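Local structure of 7,8-dihydro-6-hydroxymethylpterin pyrophosphokinase-dihydropteroate synthase (Plasmodium falciparum, 6JWS) at residues R381-T389 with V596-I604; M421-D430 with L684-K694. The protein probably catalyses two consecutive steps of folate biosynthesis, pyrophosphorylation of 6-hydroxymethyl-7,8-dihydropterin by ATP and condensation of the product with 4-aminobenzoate to 7,8-dihydropteroate. The protein carries 1 engineered substitution. All blocks are in the same frame, centred on the assembly; numbering follows the deposited sequence.

Interaction 1: residues R381-T389 with V596-I604. With PT1 (pteroic acid), chain I.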
loop_
_atom_site.group_PDB
_atom_site.type_symbol
_atom_site.label_atom_id
_atom_site.label_comp_id
_atom_site.label_asym_id
_atom_site.label_seq_id
_atom_site.Cartn_x
_atom_site.Cartn_y
_atom_site.Cartn_z
ATOM N N ARG B 381 3.245 28.567 -5.449
ATOM C CA ARG B 381 4.352 27.824 -4.865
ATOM C C ARG B 381 4.590 26.505 -5.611
ATOM O O ARG B 381 3.684 25.914 -6.207
ATOM C CB ARG B 381 4.075 27.597 -3.373
ATOM C CG ARG B 381 4.883 28.474 -2.428
ATOM C CD ARG B 381 4.732 29.981 -2.548
ATOM N NE ARG B 381 6.015 30.672 -2.412
ATOM C CZ ARG B 381 6.176 31.984 -2.190
ATOM N NH1 ARG B 381 5.128 32.784 -2.050
ATOM N NH2 ARG B 381 7.396 32.489 -2.087
ATOM N N ILE B 382 5.841 26.043 -5.545
ATOM C CA ILE B 382 6.299 24.743 -6.023
ATOM C C ILE B 382 5.625 23.603 -5.249
ATOM O O ILE B 382 5.634 23.591 -4.019
ATOM C CB ILE B 382 7.830 24.697 -5.848
ATOM C CG1 ILE B 382 8.543 25.573 -6.875
ATOM C CG2 ILE B 382 8.384 23.280 -5.832
ATOM C CD1 ILE B 382 10.013 25.747 -6.531
ATOM N N SER B 383 5.056 22.635 -5.984
ATOM C CA SER B 383 4.668 21.340 -5.437
ATOM C C SER B 383 5.420 20.281 -6.235
ATOM O O SER B 383 5.446 20.340 -7.461
ATOM C CB SER B 383 3.165 21.089 -5.537
ATOM O OG SER B 383 2.397 21.942 -4.694
ATOM N N TYR B 384 6.038 19.327 -5.546
ATOM C CA TYR B 384 6.709 18.252 -6.251
ATOM C C TYR B 384 5.676 17.196 -6.618
ATOM O O TYR B 384 5.001 16.669 -5.727
ATOM C CB TYR B 384 7.803 17.628 -5.375
ATOM C CG TYR B 384 8.897 18.600 -5.023
ATOM C CD1 TYR B 384 9.812 19.011 -5.975
ATOM C CD2 TYR B 384 8.951 19.178 -3.763
ATOM C CE1 TYR B 384 10.777 19.952 -5.675
ATOM C CE2 TYR B 384 9.932 20.100 -3.436
ATOM C CZ TYR B 384 10.843 20.487 -4.400
ATOM O OH TYR B 384 11.817 21.386 -4.082
ATOM N N LEU B 385 5.565 16.902 -7.925
ATOM C CA LEU B 385 4.600 15.920 -8.375
ATOM C C LEU B 385 4.827 14.620 -7.605
ATOM O O LEU B 385 5.956 14.142 -7.508
ATOM C CB LEU B 385 4.759 15.685 -9.882
ATOM C CG LEU B 385 3.608 14.883 -10.496
ATOM C CD1 LEU B 385 2.305 15.657 -10.358
ATOM C CD2 LEU B 385 3.868 14.562 -11.953
ATOM N N LYS B 386 3.745 14.064 -7.058
ATOM C CA LYS B 386 3.729 12.733 -6.454
ATOM C C LYS B 386 4.327 12.727 -5.042
ATOM O O LYS B 386 4.455 11.657 -4.461
ATOM C CB LYS B 386 4.315 11.610 -7.337
ATOM C CG LYS B 386 3.682 11.356 -8.712
ATOM C CD LYS B 386 2.172 11.513 -8.773
ATOM C CE LYS B 386 1.599 11.545 -10.180
ATOM N NZ LYS B 386 0.126 11.778 -10.157
ATOM N N GLU B 387 4.658 13.892 -4.469
ATOM C CA GLU B 387 5.276 13.908 -3.147
ATOM C C GLU B 387 4.296 14.174 -2.002
ATOM O O GLU B 387 4.671 14.033 -0.839
ATOM C CB GLU B 387 6.441 14.890 -3.081
ATOM C CG GLU B 387 7.685 14.322 -3.733
ATOM C CD GLU B 387 8.968 15.084 -3.429
ATOM O OE1 GLU B 387 8.989 15.904 -2.439
ATOM O OE2 GLU B 387 9.946 14.872 -4.184
ATOM N N LYS B 388 3.037 14.506 -2.321
ATOM C CA LYS B 388 2.047 14.790 -1.296
ATOM C C LYS B 388 0.637 14.566 -1.836
ATOM O O LYS B 388 0.332 14.970 -2.951
ATOM C CB LYS B 388 2.205 16.257 -0.882
ATOM C CG LYS B 388 1.668 16.605 0.494
ATOM C CD LYS B 388 0.914 17.927 0.498
ATOM C CE LYS B 388 0.829 18.525 1.887
ATOM N NZ LYS B 388 -0.498 19.137 2.139
ATOM N N THR B 389 -0.224 13.949 -1.022
ATOM C CA THR B 389 -1.657 13.880 -1.256
ATOM C C THR B 389 -2.328 15.026 -0.499
ATOM O O THR B 389 -2.404 15.001 0.730
ATOM C CB THR B 389 -2.206 12.501 -0.862
ATOM O OG1 THR B 389 -1.560 11.519 -1.669
ATOM C CG2 THR B 389 -3.703 12.363 -1.042
ATOM N N VAL B 596 -1.843 5.031 -14.703
ATOM C CA VAL B 596 -1.642 5.634 -16.017
ATOM C C VAL B 596 -1.457 7.153 -15.909
ATOM O O VAL B 596 -1.062 7.762 -16.907
ATOM C CB VAL B 596 -2.745 5.273 -17.027
ATOM C CG1 VAL B 596 -2.882 3.771 -17.289
ATOM C CG2 VAL B 596 -4.083 5.972 -16.732
ATOM N N TYR B 597 -1.692 7.740 -14.713
ATOM C CA TYR B 597 -1.529 9.177 -14.451
ATOM C C TYR B 597 -0.241 9.500 -13.681
ATOM O O TYR B 597 -0.117 10.599 -13.139
ATOM C CB TYR B 597 -2.780 9.815 -13.810
ATOM C CG TYR B 597 -4.003 9.699 -14.693
ATOM C CD1 TYR B 597 -4.205 10.560 -15.772
ATOM C CD2 TYR B 597 -4.931 8.687 -14.504
ATOM C CE1 TYR B 597 -5.295 10.427 -16.628
ATOM C CE2 TYR B 597 -6.018 8.537 -15.353
ATOM C CZ TYR B 597 -6.207 9.407 -16.415
ATOM O OH TYR B 597 -7.277 9.251 -17.251
ATOM N N ASP B 598 0.723 8.569 -13.670
ATOM C CA ASP B 598 1.919 8.676 -12.844
ATOM C C ASP B 598 2.778 9.867 -13.273
ATOM O O ASP B 598 3.574 10.350 -12.482
ATOM C CB ASP B 598 2.774 7.393 -12.875
ATOM C CG ASP B 598 2.282 6.291 -11.948
ATOM O OD1 ASP B 598 1.341 6.543 -11.149
ATOM O OD2 ASP B 598 2.830 5.173 -12.036
ATOM N N GLU B 599 2.613 10.337 -14.512
ATOM C CA GLU B 599 3.359 11.476 -15.018
ATOM C C GLU B 599 2.602 12.788 -14.852
ATOM O O GLU B 599 3.138 13.833 -15.224
ATOM C CB GLU B 599 3.536 11.351 -16.534
ATOM C CG GLU B 599 4.181 10.053 -16.965
ATOM C CD GLU B 599 5.650 9.992 -16.597
ATOM O OE1 GLU B 599 6.439 10.766 -17.184
ATOM O OE2 GLU B 599 5.990 9.181 -15.708
ATOM N N TYR B 600 1.358 12.743 -14.351
ATOM C CA TYR B 600 0.495 13.913 -14.423
ATOM C C TYR B 600 0.025 14.335 -13.040
ATOM O O TYR B 600 -0.186 13.488 -12.181
ATOM C CB TYR B 600 -0.753 13.598 -15.251
ATOM C CG TYR B 600 -0.498 13.341 -16.715
ATOM C CD1 TYR B 600 -0.063 14.346 -17.555
ATOM C CD2 TYR B 600 -0.793 12.118 -17.289
ATOM C CE1 TYR B 600 0.126 14.113 -18.907
ATOM C CE2 TYR B 600 -0.610 11.869 -18.636
ATOM C CZ TYR B 600 -0.126 12.865 -19.447
ATOM O OH TYR B 600 0.066 12.634 -20.783
ATOM N N PRO B 601 -0.252 15.639 -12.809
ATOM C CA PRO B 601 -0.874 16.063 -11.558
ATOM C C PRO B 601 -2.299 15.519 -11.594
ATOM O O PRO B 601 -3.014 15.712 -12.576
ATOM C CB PRO B 601 -0.857 17.599 -11.628
ATOM C CG PRO B 601 0.096 17.943 -12.778
ATOM C CD PRO B 601 -0.002 16.764 -13.732
ATOM N N LEU B 602 -2.662 14.765 -10.557
ATOM C CA LEU B 602 -3.914 14.038 -10.542
ATOM C C LEU B 602 -4.759 14.510 -9.354
ATOM O O LEU B 602 -4.301 14.523 -8.207
ATOM C CB LEU B 602 -3.606 12.540 -10.456
ATOM C CG LEU B 602 -4.831 11.619 -10.384
ATOM C CD1 LEU B 602 -5.644 11.635 -11.688
ATOM C CD2 LEU B 602 -4.410 10.189 -10.047
ATOM N N PHE B 603 -6.015 14.850 -9.664
ATOM C CA PHE B 603 -7.034 15.356 -8.764
ATOM C C PHE B 603 -8.228 14.400 -8.888
ATOM O O PHE B 603 -8.706 14.183 -9.994
ATOM C CB PHE B 603 -7.378 16.776 -9.250
ATOM C CG PHE B 603 -8.450 17.517 -8.484
ATOM C CD1 PHE B 603 -9.757 17.046 -8.447
ATOM C CD2 PHE B 603 -8.159 18.716 -7.831
ATOM C CE1 PHE B 603 -10.744 17.727 -7.739
ATOM C CE2 PHE B 603 -9.142 19.384 -7.115
ATOM C CZ PHE B 603 -10.433 18.894 -7.076
ATOM N N ILE B 604 -8.700 13.780 -7.792
ATOM C CA ILE B 604 -9.860 12.896 -7.900
ATOM C C ILE B 604 -10.891 13.231 -6.831
ATOM O O ILE B 604 -10.528 13.734 -5.771
ATOM C CB ILE B 604 -9.490 11.396 -7.815
ATOM C CG1 ILE B 604 -9.058 10.987 -6.402
ATOM C CG2 ILE B 604 -8.448 10.993 -8.866
ATOM C CD1 ILE B 604 -8.793 9.491 -6.242
HETATM C C2 PT1 I . -15.314 15.492 -9.014
HETATM C C3 PT1 I . -16.507 16.256 -8.647
HETATM C C5 PT1 I . -16.433 17.709 -8.834
HETATM N N6 PT1 I . -17.632 15.686 -8.153
HETATM C C7 PT1 I . -14.207 17.476 -9.691
HETATM N N9 PT1 I . -15.286 18.248 -9.338
HETATM C C10 PT1 I . -18.706 16.468 -7.863
HETATM N N11 PT1 I . -13.064 18.050 -10.216
HETATM C C12 PT1 I . -18.650 17.841 -8.067
HETATM C C21 PT1 I . -22.198 9.676 -7.607
HETATM O O22 PT1 I . -22.610 9.304 -6.474
HETATM O O1 PT1 I . -15.312 14.160 -8.875
HETATM N N4 PT1 I . -14.229 16.128 -9.506
HETATM N N8 PT1 I . -17.525 18.429 -8.526
HETATM C C13 PT1 I . -19.962 15.810 -7.359
HETATM N N14 PT1 I . -20.581 15.055 -8.484
HETATM C C15 PT1 I . -20.973 13.773 -8.295
HETATM C C16 PT1 I . -20.928 12.854 -9.365
HETATM C C17 PT1 I . -21.440 13.382 -6.998
HETATM C C18 PT1 I . -21.333 11.517 -9.135
HETATM C C19 PT1 I . -21.860 12.045 -6.788
HETATM C C20 PT1 I . -21.786 11.110 -7.852
HETATM O O23 PT1 I . -22.121 8.852 -8.534
#
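Lys386 reaches the backbone carbonyls of Tyr597 and Tyr600, and Leu385 packs on Pro601; both side chains come from a type II turn running from Tyr384 to Glu387. The polar part belongs to Lys386. Its chain bends early, at chi2 (-37°), and then runs straight, which brings the ammonium group over the loop 597-600. There NZ donates to Tyr600 O at 2.7 Å, nearly in line with the carbonyl (C=O...N 163°), and to Tyr597 O at 3.2 Å. The second carbonyl is approached from above its plane, while Tyr600 N, closing the type I turn Tyr597-Tyr600, binds the same oxygen from the opposite face. One ammonium thus ties together the two ends of that turn. It also forms a salt bridge with Asp683, whose OD2 also accepts a hydrogen bond from Leu602 N and which probably balances the lysine's charge. The Lys386 CE methylene rests 3.3 Å from Asp598 O.

The fold explains the meeting. Residues 382-384 form an outermost strand of the antiparallel HPPK sheet, whereas 603-604 is a strand of the parallel sheet of the DHPS TIM barrel; the contact therefore lies where the kinase part abuts the synthase part. Glu599 adds to this seam through a salt bridge with Arg374 of strand 372-377.

The apolar part is Leu385. With CG anti to the backbone nitrogen (chi1 -168°), its two methyls lie along one side of the chain at 599-601: CD1 sits 3.4 Å from Pro601 CA and also touches Pro601 CB, and CD2 comes within 3.4 Å of Glu599 O. Tyr376 packs against both Leu385 and Pro601.

Ligand contact is made by Phe603, further along the second segment. Its ring carbon CE1 approaches N11 of pteroic acid to 3.4 Å, the amino group lying obliquely to the ring.

Interaction 2: residues M421-D430 with L684-K694; sequences MINEGASVID and LIRVHDVLETK. With MG (magnesium ion), chain O; PT1 (pteroic acid), chain I.
Asp430 and Arg686 form a salt bridge beside the bound pteroic acid. The arginine chain is extended from CG to NE, and NE donates to Asp430 OD2 at 2.8 Å, almost straight (172°) and in the guanidinium plane; NH2 adds a weak bond to the same oxygen. OD2 is used on its anti side, with the carboxylate and guanidinium planes 79° apart. This pairing, with a water that accepts from NH2 and donates weakly to OD2, helps fix the rotation of the guanidinium, one face of which lies against the pterin, Arg686 NH2 being 3.3 Å from N8 of pteroic acid.

At the other end Val690 fills the bend after helix 411-424. Its CG1, anti to the backbone nitrogen (chi1 174°), reaches Ala426 CB at 3.8 Å, while CG2 meets Met421 CG at 3.7 Å. Glu424 lies across Leu691 CB; its OE1 accepts a weak bond from Leu691 N and another bond from a water that in turn accepts from Val690 N. Gly425 closes the helix in a Schellman motif beside Lys694. Asp689 OD1 and Glu692 OE2 bind the magnesium ion, whose other ligands are Met648 O and two waters.

Strands 428-432 and 684-687 flank strand 390-396 in the parallel barrel sheet, helix 690-704 packs against the end of helix 411-424, and Leu691 also touches Leu661 of the second subunit.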
loop_
_atom_site.group_PDB
_atom_site.type_symbol
_atom_site.label_atom_id
_atom_site.label_comp_id
_atom_site.label_asym_id
_atom_site.label_seq_id
_atom_site.Cartn_x
_atom_site.Cartn_y
_atom_site.Cartn_z
ATOM N N MET B 421 -12.775 23.732 7.817
ATOM C CA MET B 421 -12.061 22.792 6.960
ATOM C C MET B 421 -10.573 23.140 6.919
ATOM O O MET B 421 -9.725 22.250 6.862
ATOM C CB MET B 421 -12.659 22.729 5.553
ATOM C CG MET B 421 -13.969 21.956 5.523
ATOM S SD MET B 421 -14.670 21.733 3.860
ATOM C CE MET B 421 -14.924 23.433 3.338
ATOM N N ILE B 422 -10.262 24.436 6.986
ATOM C CA ILE B 422 -8.876 24.871 7.076
ATOM C C ILE B 422 -8.252 24.303 8.359
ATOM O O ILE B 422 -7.189 23.686 8.315
ATOM C CB ILE B 422 -8.782 26.407 7.015
ATOM C CG1 ILE B 422 -9.318 26.955 5.691
ATOM C CG2 ILE B 422 -7.361 26.880 7.268
ATOM C CD1 ILE B 422 -9.595 28.447 5.735
ATOM N N ASN B 423 -8.952 24.479 9.490
ATOM C CA ASN B 423 -8.490 23.994 10.781
ATOM C C ASN B 423 -8.416 22.466 10.790
ATOM O O ASN B 423 -7.617 21.896 11.523
ATOM C CB ASN B 423 -9.312 24.571 11.940
ATOM C CG ASN B 423 -9.126 26.070 12.106
ATOM O OD1 ASN B 423 -8.041 26.610 11.859
ATOM N ND2 ASN B 423 -10.183 26.754 12.523
ATOM N N GLU B 424 -9.230 21.804 9.960
ATOM C CA GLU B 424 -9.228 20.351 9.933
ATOM C C GLU B 424 -8.087 19.810 9.066
ATOM O O GLU B 424 -7.797 18.616 9.124
ATOM C CB GLU B 424 -10.609 19.799 9.570
ATOM C CG GLU B 424 -11.596 19.722 10.732
ATOM C CD GLU B 424 -13.006 19.346 10.271
ATOM O OE1 GLU B 424 -13.173 18.994 9.081
ATOM O OE2 GLU B 424 -13.949 19.377 11.097
ATOM N N GLY B 425 -7.440 20.681 8.284
ATOM C CA GLY B 425 -6.221 20.350 7.556
ATOM C C GLY B 425 -6.367 20.339 6.025
ATOM O O GLY B 425 -5.495 19.829 5.325
ATOM N N ALA B 426 -7.456 20.894 5.485
ATOM C CA ALA B 426 -7.567 21.064 4.041
ATOM C C ALA B 426 -6.545 22.082 3.532
ATOM O O ALA B 426 -6.393 23.157 4.102
ATOM C CB ALA B 426 -8.967 21.501 3.705
ATOM N N SER B 427 -5.881 21.760 2.415
ATOM C CA SER B 427 -4.964 22.672 1.748
ATOM C C SER B 427 -5.715 23.528 0.720
ATOM O O SER B 427 -5.257 24.609 0.322
ATOM C CB SER B 427 -3.878 21.882 1.029
ATOM O OG SER B 427 -3.246 20.984 1.913
ATOM N N VAL B 428 -6.810 22.968 0.206
ATOM C CA VAL B 428 -7.604 23.646 -0.801
ATOM C C VAL B 428 -9.047 23.576 -0.350
ATOM O O VAL B 428 -9.455 22.593 0.264
ATOM C CB VAL B 428 -7.436 23.033 -2.208
ATOM C CG1 VAL B 428 -8.323 23.740 -3.234
ATOM C CG2 VAL B 428 -5.987 23.086 -2.668
ATOM N N ILE B 429 -9.799 24.631 -0.657
ATOM C CA ILE B 429 -11.247 24.585 -0.548
ATOM C C ILE B 429 -11.823 24.716 -1.950
ATOM O O ILE B 429 -11.475 25.683 -2.644
ATOM C CB ILE B 429 -11.783 25.719 0.343
ATOM C CG1 ILE B 429 -11.069 25.809 1.691
ATOM C CG2 ILE B 429 -13.298 25.600 0.495
ATOM C CD1 ILE B 429 -11.040 24.509 2.449
ATOM N N ASP B 430 -12.725 23.771 -2.301
ATOM C CA ASP B 430 -13.489 23.775 -3.542
ATOM C C ASP B 430 -14.905 24.272 -3.254
ATOM O O ASP B 430 -15.714 23.593 -2.613
ATOM C CB ASP B 430 -13.517 22.395 -4.221
ATOM C CG ASP B 430 -14.026 22.374 -5.670
ATOM O OD1 ASP B 430 -13.623 23.266 -6.461
ATOM O OD2 ASP B 430 -14.801 21.430 -6.028
ATOM N N LEU B 684 -4.207 15.288 -5.360
ATOM C CA LEU B 684 -5.259 15.967 -4.606
ATOM C C LEU B 684 -6.477 15.060 -4.534
ATOM O O LEU B 684 -6.809 14.398 -5.526
ATOM C CB LEU B 684 -5.657 17.307 -5.238
ATOM C CG LEU B 684 -4.547 18.362 -5.336
ATOM C CD1 LEU B 684 -3.869 18.287 -6.703
ATOM C CD2 LEU B 684 -5.082 19.774 -5.124
ATOM N N ILE B 685 -7.128 15.062 -3.362
ATOM C CA ILE B 685 -8.375 14.342 -3.191
ATOM C C ILE B 685 -9.420 15.324 -2.651
ATOM O O ILE B 685 -9.142 16.156 -1.765
ATOM C CB ILE B 685 -8.188 13.079 -2.310
ATOM C CG1 ILE B 685 -7.620 13.424 -0.925
ATOM C CG2 ILE B 685 -7.296 12.049 -3.014
ATOM C CD1 ILE B 685 -7.597 12.260 0.071
ATOM N N ARG B 686 -10.626 15.226 -3.221
ATOM C CA ARG B 686 -11.696 16.181 -2.997
ATOM C C ARG B 686 -12.686 15.507 -2.061
ATOM O O ARG B 686 -13.302 14.515 -2.452
ATOM C CB ARG B 686 -12.370 16.504 -4.344
ATOM C CG ARG B 686 -13.422 17.603 -4.288
ATOM C CD ARG B 686 -14.076 17.728 -5.660
ATOM N NE ARG B 686 -15.168 18.680 -5.608
ATOM C CZ ARG B 686 -16.435 18.373 -5.348
ATOM N NH1 ARG B 686 -16.800 17.117 -5.157
ATOM N NH2 ARG B 686 -17.347 19.330 -5.337
ATOM N N VAL B 687 -12.802 16.011 -0.829
ATOM C CA VAL B 687 -13.504 15.240 0.185
ATOM C C VAL B 687 -14.461 16.129 0.984
ATOM O O VAL B 687 -14.222 17.337 1.152
ATOM C CB VAL B 687 -12.520 14.470 1.100
ATOM C CG1 VAL B 687 -11.646 13.482 0.321
ATOM C CG2 VAL B 687 -11.663 15.407 1.958
ATOM N N HIS B 688 -15.551 15.524 1.479
ATOM C CA HIS B 688 -16.423 16.206 2.430
ATOM C C HIS B 688 -15.878 16.109 3.860
ATOM O O HIS B 688 -16.161 16.965 4.691
ATOM C CB HIS B 688 -17.823 15.587 2.445
ATOM C CG HIS B 688 -18.535 15.648 1.140
ATOM N ND1 HIS B 688 -18.405 14.644 0.187
ATOM C CD2 HIS B 688 -19.398 16.561 0.634
ATOM C CE1 HIS B 688 -19.168 14.935 -0.851
ATOM N NE2 HIS B 688 -19.776 16.109 -0.606
ATOM N N ASP B 689 -15.141 15.035 4.163
ATOM C CA ASP B 689 -14.805 14.681 5.536
ATOM C C ASP B 689 -13.316 14.959 5.757
ATOM O O ASP B 689 -12.484 14.069 5.629
ATOM C CB ASP B 689 -15.288 13.260 5.837
ATOM C CG ASP B 689 -16.791 13.055 5.622
ATOM O OD1 ASP B 689 -17.569 13.442 6.521
ATOM O OD2 ASP B 689 -17.197 12.497 4.554
ATOM N N VAL B 690 -12.994 16.219 6.076
ATOM C CA VAL B 690 -11.626 16.706 6.056
ATOM C C VAL B 690 -10.869 16.163 7.276
ATOM O O VAL B 690 -9.744 15.682 7.128
ATOM C CB VAL B 690 -11.563 18.246 5.976
ATOM C CG1 VAL B 690 -10.129 18.749 6.093
ATOM C CG2 VAL B 690 -12.203 18.801 4.710
ATOM N N LEU B 691 -11.494 16.228 8.471
ATOM C CA LEU B 691 -10.834 15.806 9.696
ATOM C C LEU B 691 -10.519 14.318 9.599
ATOM O O LEU B 691 -9.440 13.882 9.981
ATOM C CB LEU B 691 -11.734 16.092 10.906
ATOM C CG LEU B 691 -11.222 15.515 12.228
ATOM C CD1 LEU B 691 -11.604 16.418 13.409
ATOM C CD2 LEU B 691 -11.722 14.070 12.443
ATOM N N GLU B 692 -11.486 13.543 9.106
ATOM C CA GLU B 692 -11.321 12.105 9.003
ATOM C C GLU B 692 -10.165 11.777 8.049
ATOM O O GLU B 692 -9.298 10.969 8.362
ATOM C CB GLU B 692 -12.639 11.493 8.529
ATOM C CG GLU B 692 -13.803 11.705 9.489
ATOM C CD GLU B 692 -14.661 12.945 9.257
ATOM O OE1 GLU B 692 -14.104 14.051 9.065
ATOM O OE2 GLU B 692 -15.905 12.799 9.246
ATOM N N THR B 693 -10.145 12.428 6.878
ATOM C CA THR B 693 -9.173 12.153 5.830
ATOM C C THR B 693 -7.768 12.533 6.306
ATOM O O THR B 693 -6.808 11.787 6.103
ATOM C CB THR B 693 -9.579 12.870 4.530
ATOM O OG1 THR B 693 -10.906 12.441 4.201
ATOM C CG2 THR B 693 -8.642 12.579 3.378
ATOM N N LYS B 694 -7.651 13.715 6.927
ATOM C CA LYS B 694 -6.375 14.182 7.449
ATOM C C LYS B 694 -5.823 13.218 8.506
ATOM O O LYS B 694 -4.606 13.050 8.604
ATOM C CB LYS B 694 -6.539 15.577 8.060
ATOM C CG LYS B 694 -5.246 16.291 8.443
ATOM C CD LYS B 694 -4.327 16.509 7.258
ATOM C CE LYS B 694 -3.220 17.511 7.510
ATOM N NZ LYS B 694 -2.399 17.136 8.684
HETATM MG MG MG O . -17.656 14.009 8.746
HETATM C C2 PT1 I . -15.314 15.492 -9.014
HETATM C C3 PT1 I . -16.507 16.256 -8.647
HETATM C C5 PT1 I . -16.433 17.709 -8.834
HETATM N N6 PT1 I . -17.632 15.686 -8.153
HETATM C C7 PT1 I . -14.207 17.476 -9.691
HETATM N N9 PT1 I . -15.286 18.248 -9.338
HETATM C C10 PT1 I . -18.706 16.468 -7.863
HETATM N N11 PT1 I . -13.064 18.050 -10.216
HETATM C C12 PT1 I . -18.650 17.841 -8.067
HETATM C C21 PT1 I . -22.198 9.676 -7.607
HETATM O O22 PT1 I . -22.610 9.304 -6.474
HETATM O O1 PT1 I . -15.312 14.160 -8.875
HETATM N N4 PT1 I . -14.229 16.128 -9.506
HETATM N N8 PT1 I . -17.525 18.429 -8.526
HETATM C C13 PT1 I . -19.962 15.810 -7.359
HETATM N N14 PT1 I . -20.581 15.055 -8.484
HETATM C C15 PT1 I . -20.973 13.773 -8.295
HETATM C C16 PT1 I . -20.928 12.854 -9.365
HETATM C C17 PT1 I . -21.440 13.382 -6.998
HETATM C C18 PT1 I . -21.333 11.517 -9.135
HETATM C C19 PT1 I . -21.860 12.045 -6.788
HETATM C C20 PT1 I . -21.786 11.110 -7.852
HETATM O O23 PT1 I . -22.121 8.852 -8.534
HETATM O O HOH W 1 -14.905 17.985 7.601
HETATM O O HOH W 2 -17.095 22.260 -4.793
HETATM O O HOH W 3 -17.876 14.247 11.123
HETATM O O HOH W 4 -16.040 15.455 8.866
#

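In the fold
The two contacts lie about 17 Å apart, centre to centre, and meet in the parallel sheet of the DHPS barrel, where strands 603-604 and 684-687 are neighbours: Leu602 O to Leu684 N and Ile604 O to Arg686 N are probable hydrogen bonds. Along the chain the segments alternate, 381-389, 421-430, 596-604 and 684-694, so each contact pairs an earlier segment with one more than 200 residues later. Interaction 1 sits at the border with the HPPK sheet, while interaction 2 is the more buried contact, lies farther from the centre of the chain, and reaches the second subunit. Both touch pteroic acid, and their adjacent strands thus link the domain junction to the pterin pocket.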